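Local coordinates for diphthine synthase (Entamoeba histolytica, PDB 3I4T), which probably transfers methyl groups from S-adenosylmethionine to the diphthamide precursor on elongation factor 2, as a member of the tetrapyrrole methylase family, at residues M135-C140 against R241-D246; S141-Y146 against D282-F287; V152-W157 against S164-K169; I172-N177 against L269-P274. One frame throughout, in Å; residues are numbered along the deposited sequence. Where two conformers were deposited one is given.

Interaction 1: M135-C140 against R241-D246; sequences MNAIGC and RVACAD
V242 reaches from the loop 241-246 to the helical segment 135-140 with one methyl. Its CG1 meets A137 CB at 3.5 Å, lies 4.1 Å from I138 N and has C140 SG at 4.3 Å, roughly at right angles to the alanine. CG1 stands anti to the valine's own backbone N (chi1 177°), which turns that branch toward the helical segment. A137 and C140 both direct their first side-chain bond at the loop. Next to V242, A243 adds a looser methyl contact, its CB 4.5 Å from A137 CB.

The loop links the antiparallel strands 235-240 and 248-253 and opens with a type II beta turn from R241 to C244, closed by C244 N to R241 O at 3.0 Å. V242 and A243 are its two central residues, so the turn itself presents the valine. Its shape is kept by R241, whose NE and NH2 converge side-on upon one atom, D246 O; NE also makes a salt bridge to D246 OD1 at 3.3 Å, and NH1 bonds to F262 O and A264 O. Segment 135-140 meanwhile faces the second subunit, where N136 ND2 bonds to D105 of that chain. Between the two segments the side-chain contacts are apolar, so the join depends on the close fit of V242, while the bonds of R241 stay within the loop or run to F262 and A264.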
loop_
_atom_site.group_PDB
_atom_site.type_symbol
_atom_site.label_atom_id
_atom_site.label_comp_id
_atom_site.label_asym_id
_atom_site.label_seq_id
_atom_site.Cartn_x
_atom_site.Cartn_y
_atom_site.Cartn_z
ATOM N N MET A 135 4.897 0.897 -0.841
ATOM C CA MET A 135 4.594 -0.090 0.190
ATOM C C MET A 135 3.812 -1.325 -0.290
ATOM O O MET A 135 4.058 -2.427 0.188
ATOM C CB MET A 135 3.888 0.581 1.351
ATOM C CG MET A 135 4.602 0.357 2.678
ATOM S SD MET A 135 4.705 1.884 3.643
ATOM C CE MET A 135 5.627 2.942 2.514
ATOM N N ASN A 136 2.878 -1.158 -1.224
ATOM C CA ASN A 136 2.253 -2.320 -1.841
ATOM C C ASN A 136 3.058 -2.835 -3.044
ATOM O O ASN A 136 3.240 -4.051 -3.215
ATOM C CB ASN A 136 0.751 -2.108 -2.162
ATOM C CG ASN A 136 0.433 -0.725 -2.735
ATOM O OD1 ASN A 136 0.511 0.278 -2.029
ATOM N ND2 ASN A 136 0.047 -0.670 -4.015
ATOM N N ALA A 137 3.585 -1.905 -3.840
ATOM C CA ALA A 137 4.271 -2.241 -5.093
ATOM C C ALA A 137 5.443 -3.223 -4.967
ATOM O O ALA A 137 5.718 -3.980 -5.900
ATOM C CB ALA A 137 4.723 -0.978 -5.789
ATOM N N ILE A 138 6.139 -3.185 -3.827
ATOM C CA ILE A 138 7.276 -4.074 -3.540
ATOM C C ILE A 138 6.853 -5.554 -3.485
ATOM O O ILE A 138 7.690 -6.457 -3.360
ATOM C CB ILE A 138 8.007 -3.694 -2.199
ATOM C CG1 ILE A 138 6.990 -3.563 -1.069
ATOM C CG2 ILE A 138 8.829 -2.423 -2.369
ATOM C CD1 ILE A 138 7.539 -3.831 0.293
ATOM N N GLY A 139 5.546 -5.782 -3.566
ATOM C CA GLY A 139 4.999 -7.116 -3.731
ATOM C C GLY A 139 5.515 -7.829 -4.961
ATOM O O GLY A 139 5.447 -9.051 -5.039
ATOM N N CYS A 140 6.056 -7.084 -5.917
ATOM C CA CYS A 140 6.567 -7.702 -7.142
ATOM C C CYS A 140 7.819 -8.522 -6.902
ATOM O O CYS A 140 8.261 -9.258 -7.786
ATOM C CB CYS A 140 6.796 -6.664 -8.246
ATOM S SG CYS A 140 7.948 -5.381 -7.821
ATOM N N ARG A 241 13.489 1.638 -9.072
ATOM C CA ARG A 241 12.413 2.077 -9.962
ATOM C C ARG A 241 11.195 1.134 -9.942
ATOM O O ARG A 241 10.694 0.709 -10.985
ATOM C CB ARG A 241 12.953 2.320 -11.380
ATOM C CG ARG A 241 14.103 3.320 -11.400
ATOM C CD ARG A 241 14.839 3.392 -12.728
ATOM N NE ARG A 241 15.460 2.124 -13.112
ATOM C CZ ARG A 241 16.607 1.652 -12.633
ATOM N NH1 ARG A 241 17.292 2.313 -11.707
ATOM N NH2 ARG A 241 17.065 0.492 -13.074
ATOM N N VAL A 242 10.718 0.824 -8.741
ATOM C CA VAL A 242 9.565 -0.054 -8.575
ATOM C C VAL A 242 8.357 0.489 -9.342
ATOM O O VAL A 242 8.064 1.685 -9.301
ATOM C CB VAL A 242 9.245 -0.294 -7.072
ATOM C CG1 VAL A 242 8.008 -1.138 -6.889
ATOM C CG2 VAL A 242 10.430 -0.976 -6.389
ATOM N N ALA A 243 7.701 -0.397 -10.085
ATOM C CA ALA A 243 6.497 -0.056 -10.841
ATOM C C ALA A 243 6.772 0.828 -12.066
ATOM O O ALA A 243 5.834 1.299 -12.715
ATOM C CB ALA A 243 5.441 0.588 -9.918
ATOM N N CYS A 244 8.049 1.040 -12.382
ATOM C CA CYS A 244 8.443 1.714 -13.627
ATOM C C CYS A 244 8.776 0.687 -14.711
ATOM O O CYS A 244 9.014 -0.482 -14.416
ATOM C CB CYS A 244 9.638 2.645 -13.380
ATOM S SG CYS A 244 9.377 3.867 -12.038
ATOM N N ALA A 245 8.809 1.120 -15.965
ATOM C CA ALA A 245 9.190 0.239 -17.072
ATOM C C ALA A 245 10.610 -0.357 -16.954
ATOM O O ALA A 245 10.828 -1.533 -17.283
ATOM C CB ALA A 245 9.007 0.955 -18.404
ATOM N N ASP A 246 11.572 0.435 -16.486
ATOM C CA ASP A 246 12.947 -0.065 -16.316
ATOM C C ASP A 246 13.233 -0.483 -14.876
ATOM O O ASP A 246 14.357 -0.378 -14.388
ATOM C CB ASP A 246 13.984 0.940 -16.833
ATOM C CG ASP A 246 13.935 2.277 -16.095
ATOM O OD1 ASP A 246 13.026 2.494 -15.258
ATOM O OD2 ASP A 246 14.824 3.120 -16.363
#

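Interaction 2: S141-Y146 against D282-F287; sequences SGLQLY and DQLEYF
The carbonyl oxygen of S141 packs against L284 and F287. L284 CD2 comes to 3.2 Å from S141 O, and F287 CE2 approaches S141 O to 3.5 Å, with the oxygen in the plane of the ring at its edge; there the weakly positive ring hydrogens probably suit it. Next door the glycine backbone meets the base of a side chain: G142 CA lies 3.5 Å from Q283 CB, an approach allowed by the lack of a side chain on G142, whose phi of 104° lets the chain turn past the helix. L143 completes this close-packed side. Its CD2 lies 4.0 Å from L284 CD1, the two side chains meeting at a slant, and both leucines also face into the protein, L143 on L270 and L284 on Y251.

The bend before L143 is an ST turn, in which S141 OG accepts from L143 N at 3.2 Å in a nearly straight bond (162°). The same hydroxyl bonds to I138 O, so the serine ties the bend back to the preceding 3-10 turn while its CB points away from helix 278-284.

Outward, the contact thins. Q283 starts toward G142, but its chain bends at chi2 (-53°) and carries the amide away to the dimer partner, where OE1 takes a bond from Q120 of the second subunit. Y286 packs on that same Q120, and its CB sits over the centre of the F287 ring.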
loop_
_atom_site.group_PDB
_atom_site.type_symbol
_atom_site.label_atom_id
_atom_site.label_comp_id
_atom_site.label_asym_id
_atom_site.label_seq_id
_atom_site.Cartn_x
_atom_site.Cartn_y
_atom_site.Cartn_z
ATOM N N SER A 141 8.374 -8.405 -5.700
ATOM C CA SER A 141 9.546 -9.180 -5.297
ATOM C C SER A 141 9.222 -10.668 -5.129
ATOM O O SER A 141 10.094 -11.525 -5.272
ATOM C CB SER A 141 10.088 -8.642 -3.978
ATOM O OG SER A 141 9.090 -8.728 -2.973
ATOM N N GLY A 142 7.970 -10.965 -4.803
ATOM C CA GLY A 142 7.584 -12.325 -4.461
ATOM C C GLY A 142 7.390 -12.521 -2.972
ATOM O O GLY A 142 6.839 -13.535 -2.548
ATOM N N LEU A 143 7.839 -11.558 -2.172
ATOM C CA LEU A 143 7.592 -11.611 -0.735
ATOM C C LEU A 143 6.125 -11.257 -0.445
ATOM O O LEU A 143 5.553 -10.359 -1.088
ATOM C CB LEU A 143 8.562 -10.701 0.032
ATOM C CG LEU A 143 10.052 -11.099 0.060
ATOM C CD1 LEU A 143 10.887 -9.940 0.542
ATOM C CD2 LEU A 143 10.368 -12.367 0.899
ATOM N N GLN A 144 5.529 -11.983 0.500
ATOM C CA GLN A 144 4.162 -11.739 0.950
ATOM C C GLN A 144 4.091 -10.475 1.789
ATOM O O GLN A 144 4.779 -10.343 2.807
ATOM C CB GLN A 144 3.646 -12.928 1.758
ATOM C CG GLN A 144 2.562 -12.581 2.768
ATOM C CD GLN A 144 1.163 -12.529 2.175
ATOM O OE1 GLN A 144 0.908 -11.819 1.198
ATOM N NE2 GLN A 144 0.243 -13.282 2.777
ATOM N N LEU A 145 3.248 -9.551 1.348
ATOM C CA LEU A 145 3.037 -8.273 2.029
ATOM C C LEU A 145 2.453 -8.339 3.449
ATOM O O LEU A 145 2.710 -7.448 4.266
ATOM C CB LEU A 145 2.152 -7.372 1.160
ATOM C CG LEU A 145 2.696 -6.985 -0.225
ATOM C CD1 LEU A 145 1.658 -6.169 -0.981
ATOM C CD2 LEU A 145 4.063 -6.238 -0.146
ATOM N N TYR A 146 1.669 -9.376 3.752
ATOM C CA TYR A 146 1.149 -9.545 5.114
ATOM C C TYR A 146 2.269 -9.862 6.072
ATOM O O TYR A 146 2.162 -9.597 7.260
ATOM C CB TYR A 146 0.098 -10.650 5.203
ATOM C CG TYR A 146 -1.128 -10.421 4.357
ATOM C CD1 TYR A 146 -1.416 -9.155 3.820
ATOM C CD2 TYR A 146 -2.020 -11.473 4.104
ATOM C CE1 TYR A 146 -2.545 -8.958 3.032
ATOM C CE2 TYR A 146 -3.158 -11.285 3.326
ATOM C CZ TYR A 146 -3.413 -10.027 2.796
ATOM O OH TYR A 146 -4.539 -9.838 2.023
ATOM N N ASP A 282 10.483 -19.227 -4.589
ATOM C CA ASP A 282 10.294 -19.518 -6.003
ATOM C C ASP A 282 10.216 -18.226 -6.840
ATOM O O ASP A 282 10.713 -18.181 -7.971
ATOM C CB ASP A 282 9.055 -20.395 -6.234
ATOM C CG ASP A 282 9.177 -21.799 -5.616
ATOM O OD1 ASP A 282 10.293 -22.244 -5.260
ATOM O OD2 ASP A 282 8.126 -22.460 -5.467
ATOM N N GLN A 283 9.619 -17.171 -6.287
ATOM C CA GLN A 283 9.525 -15.920 -7.029
ATOM C C GLN A 283 10.829 -15.135 -6.991
ATOM O O GLN A 283 11.244 -14.560 -8.005
ATOM C CB GLN A 283 8.343 -15.070 -6.557
ATOM C CG GLN A 283 6.964 -15.684 -6.842
ATOM C CD GLN A 283 6.775 -16.075 -8.296
ATOM O OE1 GLN A 283 7.011 -15.279 -9.201
ATOM N NE2 GLN A 283 6.342 -17.299 -8.526
ATOM N N LEU A 284 11.483 -15.126 -5.831
ATOM C CA LEU A 284 12.741 -14.401 -5.660
ATOM C C LEU A 284 13.827 -14.900 -6.602
ATOM O O LEU A 284 14.679 -14.120 -7.042
ATOM C CB LEU A 284 13.235 -14.489 -4.215
ATOM C CG LEU A 284 12.397 -13.685 -3.213
ATOM C CD1 LEU A 284 12.675 -14.154 -1.800
ATOM C CD2 LEU A 284 12.622 -12.178 -3.363
ATOM N N GLU A 285 13.785 -16.203 -6.890
ATOM C CA GLU A 285 14.818 -16.883 -7.662
ATOM C C GLU A 285 14.947 -16.290 -9.063
ATOM O O GLU A 285 16.039 -16.241 -9.619
ATOM C CB GLU A 285 14.544 -18.392 -7.708
ATOM C CG GLU A 285 15.602 -19.220 -8.424
ATOM C CD GLU A 285 16.947 -19.211 -7.717
ATOM O OE1 GLU A 285 16.988 -19.193 -6.462
ATOM O OE2 GLU A 285 17.979 -19.223 -8.425
ATOM N N TYR A 286 13.835 -15.799 -9.604
ATOM C CA TYR A 286 13.835 -15.065 -10.872
ATOM C C TYR A 286 14.752 -13.837 -10.901
ATOM O O TYR A 286 15.088 -13.340 -11.986
ATOM C CB TYR A 286 12.414 -14.629 -11.234
ATOM C CG TYR A 286 11.515 -15.780 -11.618
ATOM C CD1 TYR A 286 11.535 -16.312 -12.927
ATOM C CD2 TYR A 286 10.642 -16.345 -10.689
ATOM C CE1 TYR A 286 10.698 -17.374 -13.290
ATOM C CE2 TYR A 286 9.804 -17.411 -11.043
ATOM C CZ TYR A 286 9.838 -17.916 -12.335
ATOM O OH TYR A 286 9.011 -18.963 -12.676
ATOM N N PHE A 287 15.143 -13.346 -9.724
ATOM C CA PHE A 287 15.940 -12.132 -9.622
ATOM C C PHE A 287 17.303 -12.415 -9.022
ATOM O O PHE A 287 18.026 -11.488 -8.690
ATOM C CB PHE A 287 15.221 -11.060 -8.790
ATOM C CG PHE A 287 13.774 -10.893 -9.131
ATOM C CD1 PHE A 287 13.384 -10.440 -10.391
ATOM C CD2 PHE A 287 12.792 -11.189 -8.186
ATOM C CE1 PHE A 287 12.034 -10.295 -10.714
ATOM C CE2 PHE A 287 11.435 -11.047 -8.491
ATOM C CZ PHE A 287 11.053 -10.602 -9.760
#

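Interaction 3: V152-W157 against S164-K169; sequences VSVCFW and SSYYPK
This is a buried strand-to-helix packing inside a beta-alpha-beta unit: strand 152-154 leads through a loop into helix 166-175, which returns the chain to strand 180-187, parallel to the first and hydrogen-bonded to it. The N-terminal part of the helix region lies against the strand, and Y166 carries most of the contact. Its CB meets V152 CB at 3.7 Å, the two side chains crossing at about a right angle. From there the ring runs along the strand toward V154, because CG occupies the crowded position between the backbone N and the carbonyl carbon (chi1 54°).

V154 CG2 then sits over the ring centre, 4.0 Å from the centroid and 10° off the normal, a CH-pi contact on one face. The opposite face is backed near its rim by the backbone carbon of S164, so the ring is clasped between the strand and the residues leading into its own helix. At the far end, Y166 OH bonds to Q217 OE1 of helix 211-225. The NE2 of that glutamine bonds in turn to C155 O, so a single amide holds both the tyrosine and the chain at C155. V154 and V152 also reach V182 of the neighbouring strand.

Toward the exposed side, V152 CG1 and K169 CB lie 3.9 Å apart, as their side chains slide past each other in opposite directions. Between the two valine contacts, S153 O turns toward the tyrosine and lies 3.5 Å from Y166 CD2, oblique to the ring.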
loop_
_atom_site.group_PDB
_atom_site.type_symbol
_atom_site.label_atom_id
_atom_site.label_comp_id
_atom_site.label_asym_id
_atom_site.label_seq_id
_atom_site.Cartn_x
_atom_site.Cartn_y
_atom_site.Cartn_z
ATOM N N VAL A 152 11.212 0.836 7.977
ATOM C CA VAL A 152 12.333 1.594 8.554
ATOM C C VAL A 152 12.990 2.519 7.519
ATOM O O VAL A 152 12.893 2.279 6.307
ATOM C CB VAL A 152 13.400 0.686 9.218
ATOM C CG1 VAL A 152 12.782 -0.170 10.292
ATOM C CG2 VAL A 152 14.113 -0.173 8.186
ATOM N N SER A 153 13.648 3.568 8.012
ATOM C CA SER A 153 14.302 4.572 7.158
ATOM C C SER A 153 15.782 4.695 7.473
ATOM O O SER A 153 16.171 4.853 8.638
ATOM C CB SER A 153 13.632 5.952 7.297
ATOM O OG SER A 153 12.353 5.961 6.671
ATOM N N VAL A 154 16.600 4.621 6.427
ATOM C CA VAL A 154 18.033 4.855 6.558
ATOM C C VAL A 154 18.343 6.286 6.109
ATOM O O VAL A 154 17.889 6.718 5.051
ATOM C CB VAL A 154 18.862 3.800 5.789
ATOM C CG1 VAL A 154 20.350 4.089 5.911
ATOM C CG2 VAL A 154 18.572 2.409 6.336
ATOM N N CYS A 155 19.094 7.011 6.937
ATOM C CA CYS A 155 19.441 8.410 6.690
ATOM C C CYS A 155 20.896 8.569 6.243
ATOM O O CYS A 155 21.734 7.699 6.516
ATOM C CB CYS A 155 19.204 9.239 7.957
ATOM S SG CYS A 155 17.450 9.347 8.465
ATOM N N PHE A 156 21.181 9.681 5.559
ATOM C CA PHE A 156 22.552 10.058 5.236
ATOM C C PHE A 156 23.318 10.465 6.492
ATOM O O PHE A 156 22.870 11.329 7.245
ATOM C CB PHE A 156 22.592 11.220 4.228
ATOM C CG PHE A 156 22.463 10.790 2.795
ATOM C CD1 PHE A 156 23.430 9.987 2.204
ATOM C CD2 PHE A 156 21.377 11.209 2.028
ATOM C CE1 PHE A 156 23.312 9.590 0.884
ATOM C CE2 PHE A 156 21.251 10.816 0.702
ATOM C CZ PHE A 156 22.219 10.013 0.128
ATOM N N TRP A 157 24.475 9.847 6.701
ATOM C CA TRP A 157 25.335 10.203 7.823
ATOM C C TRP A 157 26.117 11.477 7.538
ATOM O O TRP A 157 26.493 11.741 6.391
ATOM C CB TRP A 157 26.267 9.049 8.161
ATOM C CG TRP A 157 25.603 7.978 8.977
ATOM C CD1 TRP A 157 24.283 7.907 9.333
ATOM C CD2 TRP A 157 26.227 6.812 9.520
ATOM N NE1 TRP A 157 24.052 6.777 10.076
ATOM C CE2 TRP A 157 25.227 6.083 10.204
ATOM C CE3 TRP A 157 27.536 6.315 9.500
ATOM C CZ2 TRP A 157 25.494 4.876 10.862
ATOM C CZ3 TRP A 157 27.805 5.112 10.156
ATOM C CH2 TRP A 157 26.786 4.408 10.829
ATOM N N SER A 164 21.339 5.273 13.884
ATOM C CA SER A 164 21.053 3.896 13.501
ATOM C C SER A 164 19.838 3.323 14.246
ATOM O O SER A 164 19.804 2.138 14.578
ATOM C CB SER A 164 22.288 3.015 13.716
ATOM O OG SER A 164 22.690 3.048 15.072
ATOM N N SER A 165 18.845 4.181 14.474
ATOM C CA SER A 165 17.575 3.829 15.123
ATOM C C SER A 165 16.817 2.698 14.451
ATOM O O SER A 165 16.101 1.957 15.110
ATOM C CB SER A 165 16.660 5.045 15.157
ATOM O OG SER A 165 16.788 5.700 16.400
ATOM N N TYR A 166 16.946 2.588 13.136
ATOM C CA TYR A 166 16.288 1.538 12.385
ATOM C C TYR A 166 16.758 0.145 12.817
ATOM O O TYR A 166 16.015 -0.831 12.671
ATOM C CB TYR A 166 16.574 1.714 10.894
ATOM C CG TYR A 166 18.048 1.812 10.549
ATOM C CD1 TYR A 166 18.835 0.671 10.410
ATOM C CD2 TYR A 166 18.649 3.049 10.347
ATOM C CE1 TYR A 166 20.183 0.767 10.088
ATOM C CE2 TYR A 166 19.986 3.154 10.020
ATOM C CZ TYR A 166 20.747 2.011 9.889
ATOM O OH TYR A 166 22.080 2.122 9.565
ATOM N N TYR A 167 17.981 0.066 13.346
ATOM C CA TYR A 167 18.659 -1.205 13.586
ATOM C C TYR A 167 17.898 -2.100 14.567
ATOM O O TYR A 167 17.589 -3.241 14.210
ATOM C CB TYR A 167 20.133 -0.990 13.994
ATOM C CG TYR A 167 20.943 -2.252 14.263
ATOM C CD1 TYR A 167 21.469 -3.015 13.215
ATOM C CD2 TYR A 167 21.208 -2.664 15.562
ATOM C CE1 TYR A 167 22.223 -4.165 13.460
ATOM C CE2 TYR A 167 21.957 -3.804 15.816
ATOM C CZ TYR A 167 22.462 -4.550 14.759
ATOM O OH TYR A 167 23.214 -5.680 15.023
ATOM N N PRO A 168 17.580 -1.589 15.785
ATOM C CA PRO A 168 16.803 -2.398 16.724
ATOM C C PRO A 168 15.439 -2.796 16.174
ATOM O O PRO A 168 14.976 -3.886 16.475
ATOM C CB PRO A 168 16.632 -1.474 17.947
ATOM C CG PRO A 168 16.833 -0.107 17.413
ATOM C CD PRO A 168 17.887 -0.265 16.358
ATOM N N LYS A 169 14.808 -1.931 15.382
ATOM C CA LYS A 169 13.524 -2.264 14.738
ATOM C C LYS A 169 13.644 -3.385 13.691
ATOM O O LYS A 169 12.711 -4.174 13.525
ATOM C CB LYS A 169 12.889 -1.032 14.096
ATOM C CG LYS A 169 12.575 0.107 15.058
ATOM C CD LYS A 169 11.997 1.314 14.310
ATOM C CE LYS A 169 11.846 2.500 15.258
ATOM N NZ LYS A 169 11.328 3.721 14.590
#

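Interaction 4: I172-N177 against L269-P274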
loop_
_atom_site.group_PDB
_atom_site.type_symbol
_atom_site.label_atom_id
_atom_site.label_comp_id
_atom_site.label_asym_id
_atom_site.label_seq_id
_atom_site.Cartn_x
_atom_site.Cartn_y
_atom_site.Cartn_z
ATOM N N ILE A 172 13.770 -6.630 15.743
ATOM C CA ILE A 172 12.412 -7.046 16.132
ATOM C C ILE A 172 11.672 -7.761 14.994
ATOM O O ILE A 172 11.052 -8.820 15.203
ATOM C CB ILE A 172 11.598 -5.853 16.682
ATOM C CG1 ILE A 172 12.099 -5.488 18.089
ATOM C CG2 ILE A 172 10.097 -6.158 16.717
ATOM C CD1 ILE A 172 11.682 -4.100 18.551
ATOM N N ASN A 173 11.758 -7.206 13.791
ATOM C CA ASN A 173 11.118 -7.815 12.639
ATOM C C ASN A 173 11.665 -9.211 12.394
ATOM O O ASN A 173 10.912 -10.148 12.136
ATOM C CB ASN A 173 11.320 -6.961 11.393
ATOM C CG ASN A 173 10.359 -5.797 11.316
ATOM O OD1 ASN A 173 9.503 -5.618 12.189
ATOM N ND2 ASN A 173 10.479 -5.005 10.252
ATOM N N ARG A 174 12.984 -9.345 12.503
ATOM C CA ARG A 174 13.631 -10.596 12.202
ATOM C C ARG A 174 13.471 -11.644 13.302
ATOM O O ARG A 174 13.095 -12.769 13.006
ATOM C CB ARG A 174 15.062 -10.365 11.704
ATOM C CG ARG A 174 15.015 -10.130 10.187
ATOM C CD ARG A 174 16.286 -9.697 9.546
ATOM N NE ARG A 174 17.335 -10.707 9.592
ATOM C CZ ARG A 174 17.545 -11.647 8.677
ATOM N NH1 ARG A 174 16.768 -11.765 7.618
ATOM N NH2 ARG A 174 18.553 -12.481 8.836
ATOM N N ASP A 175 13.700 -11.263 14.561
ATOM C CA ASP A 175 13.396 -12.121 15.723
ATOM C C ASP A 175 11.975 -12.683 15.683
ATOM O O ASP A 175 11.727 -13.788 16.147
ATOM C CB ASP A 175 13.529 -11.341 17.042
ATOM C CG ASP A 175 14.950 -11.005 17.395
ATOM O OD1 ASP A 175 15.887 -11.353 16.633
ATOM O OD2 ASP A 175 15.133 -10.386 18.469
ATOM N N ASN A 176 11.044 -11.901 15.154
ATOM C CA ASN A 176 9.631 -12.301 15.106
ATOM C C ASN A 176 9.160 -12.743 13.733
ATOM O O ASN A 176 7.951 -12.822 13.473
ATOM C CB ASN A 176 8.756 -11.177 15.641
ATOM C CG ASN A 176 9.064 -10.864 17.087
ATOM O OD1 ASN A 176 8.746 -11.657 17.972
ATOM N ND2 ASN A 176 9.713 -9.720 17.333
ATOM N N ASN A 177 10.131 -13.028 12.866
ATOM C CA ASN A 177 9.902 -13.707 11.583
ATOM C C ASN A 177 9.086 -12.884 10.570
ATOM O O ASN A 177 8.282 -13.447 9.802
ATOM C CB ASN A 177 9.308 -15.110 11.811
ATOM C CG ASN A 177 9.417 -15.996 10.589
ATOM O OD1 ASN A 177 10.389 -15.913 9.848
ATOM N ND2 ASN A 177 8.413 -16.849 10.368
ATOM N N LEU A 269 15.329 -1.280 -0.242
ATOM C CA LEU A 269 15.853 -2.581 0.110
ATOM C C LEU A 269 14.818 -3.391 0.879
ATOM O O LEU A 269 14.088 -2.853 1.714
ATOM C CB LEU A 269 17.100 -2.397 0.987
ATOM C CG LEU A 269 17.914 -3.638 1.331
ATOM C CD1 LEU A 269 18.552 -4.220 0.092
ATOM C CD2 LEU A 269 18.964 -3.289 2.349
ATOM N N LEU A 270 14.756 -4.684 0.595
ATOM C CA LEU A 270 13.926 -5.592 1.374
ATOM C C LEU A 270 14.792 -6.601 2.103
ATOM O O LEU A 270 15.619 -7.293 1.497
ATOM C CB LEU A 270 12.906 -6.317 0.500
ATOM C CG LEU A 270 12.088 -5.515 -0.516
ATOM C CD1 LEU A 270 11.138 -6.462 -1.243
ATOM C CD2 LEU A 270 11.324 -4.370 0.114
ATOM N N ILE A 271 14.610 -6.659 3.414
ATOM C CA ILE A 271 15.300 -7.628 4.224
ATOM C C ILE A 271 14.292 -8.681 4.671
ATOM O O ILE A 271 13.507 -8.445 5.598
ATOM C CB ILE A 271 16.008 -6.982 5.442
ATOM C CG1 ILE A 271 16.949 -5.859 4.985
ATOM C CG2 ILE A 271 16.768 -8.057 6.232
ATOM C CD1 ILE A 271 17.551 -5.036 6.133
ATOM N N PRO A 272 14.302 -9.846 3.997
ATOM C CA PRO A 272 13.370 -10.934 4.291
ATOM C C PRO A 272 13.493 -11.405 5.729
ATOM O O PRO A 272 14.556 -11.260 6.317
ATOM C CB PRO A 272 13.823 -12.053 3.346
ATOM C CG PRO A 272 14.547 -11.360 2.228
ATOM C CD PRO A 272 15.174 -10.142 2.841
ATOM N N ALA A 273 12.419 -11.965 6.292
ATOM C CA ALA A 273 12.498 -12.700 7.572
ATOM C C ALA A 273 13.498 -13.873 7.488
ATOM O O ALA A 273 13.790 -14.345 6.396
ATOM C CB ALA A 273 11.115 -13.218 7.964
ATOM N N PRO A 274 14.018 -14.351 8.640
ATOM C CA PRO A 274 14.880 -15.536 8.613
ATOM C C PRO A 274 14.264 -16.780 7.948
ATOM O O PRO A 274 15.007 -17.606 7.431
ATOM C CB PRO A 274 15.173 -15.782 10.095
ATOM C CG PRO A 274 15.168 -14.408 10.684
ATOM C CD PRO A 274 14.002 -13.740 9.985
#
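R174 lies along the extended chain from I271 to P274, touching it with most of its side chain. CD rests on I271 CG2 at 3.7 Å, the two side chains crossing at about a right angle. A bend at chi3 (66°) then swings the guanidinium round so that P272 O lies at its edge, in its plane, and P274 CG stands over the centre of one face. NH1 donates to P272 O at 2.6 Å, a bond that is short yet weak, with an N-H...O angle of only 129°. NE bonds to V229 O, which helps fix the rotation of the group.

P274 also packs back on the helix, CD reaching R174 O at 3.3 Å. That oxygen accepts N177 N in the Schellman motif that ends the helix, with N177 at positive phi as its C-prime residue. The side chain of N177 leaves anti to its own backbone nitrogen (chi1 -164°), which brings OD1 to 3.4 Å from A273 CB while ND2 bonds to Q275 OE1. Just before, N176 folds back on I172 O: its backbone N and ND2 (2.7 Å) grip the oxygen from opposite faces.

The end of helix 166-175 thus lies against the chain leaving strand 267-271. I271 pairs with T180 of strand 180-187 and packs on L218 of helix 211-225, and I172 and N176 touch N176 of the second subunit.

In the fold
Interactions 1, 2 and 4 form a connected patch, with L270 of strand 267-271 at the junction: I138 CD1 of interaction 1 lies 3.8 Å from L270 CD2, and S141 OG of interaction 2 lies 3.5 Å from L270 CD1. Interactions 1 and 2, successive along the chain at C140 and S141, have centres about 12 Å apart, and all three touch the second subunit. Interaction 3 stands apart, its nearest atoms about 8 Å from interaction 1, but shares helix 166-175 with interaction 4, centres about 14 Å apart. Relatives bind the cofactor between two domains; no ligand defines that site here, but A137 of interaction 1 also meets L30, after strand 22-27 of the parallel sheet.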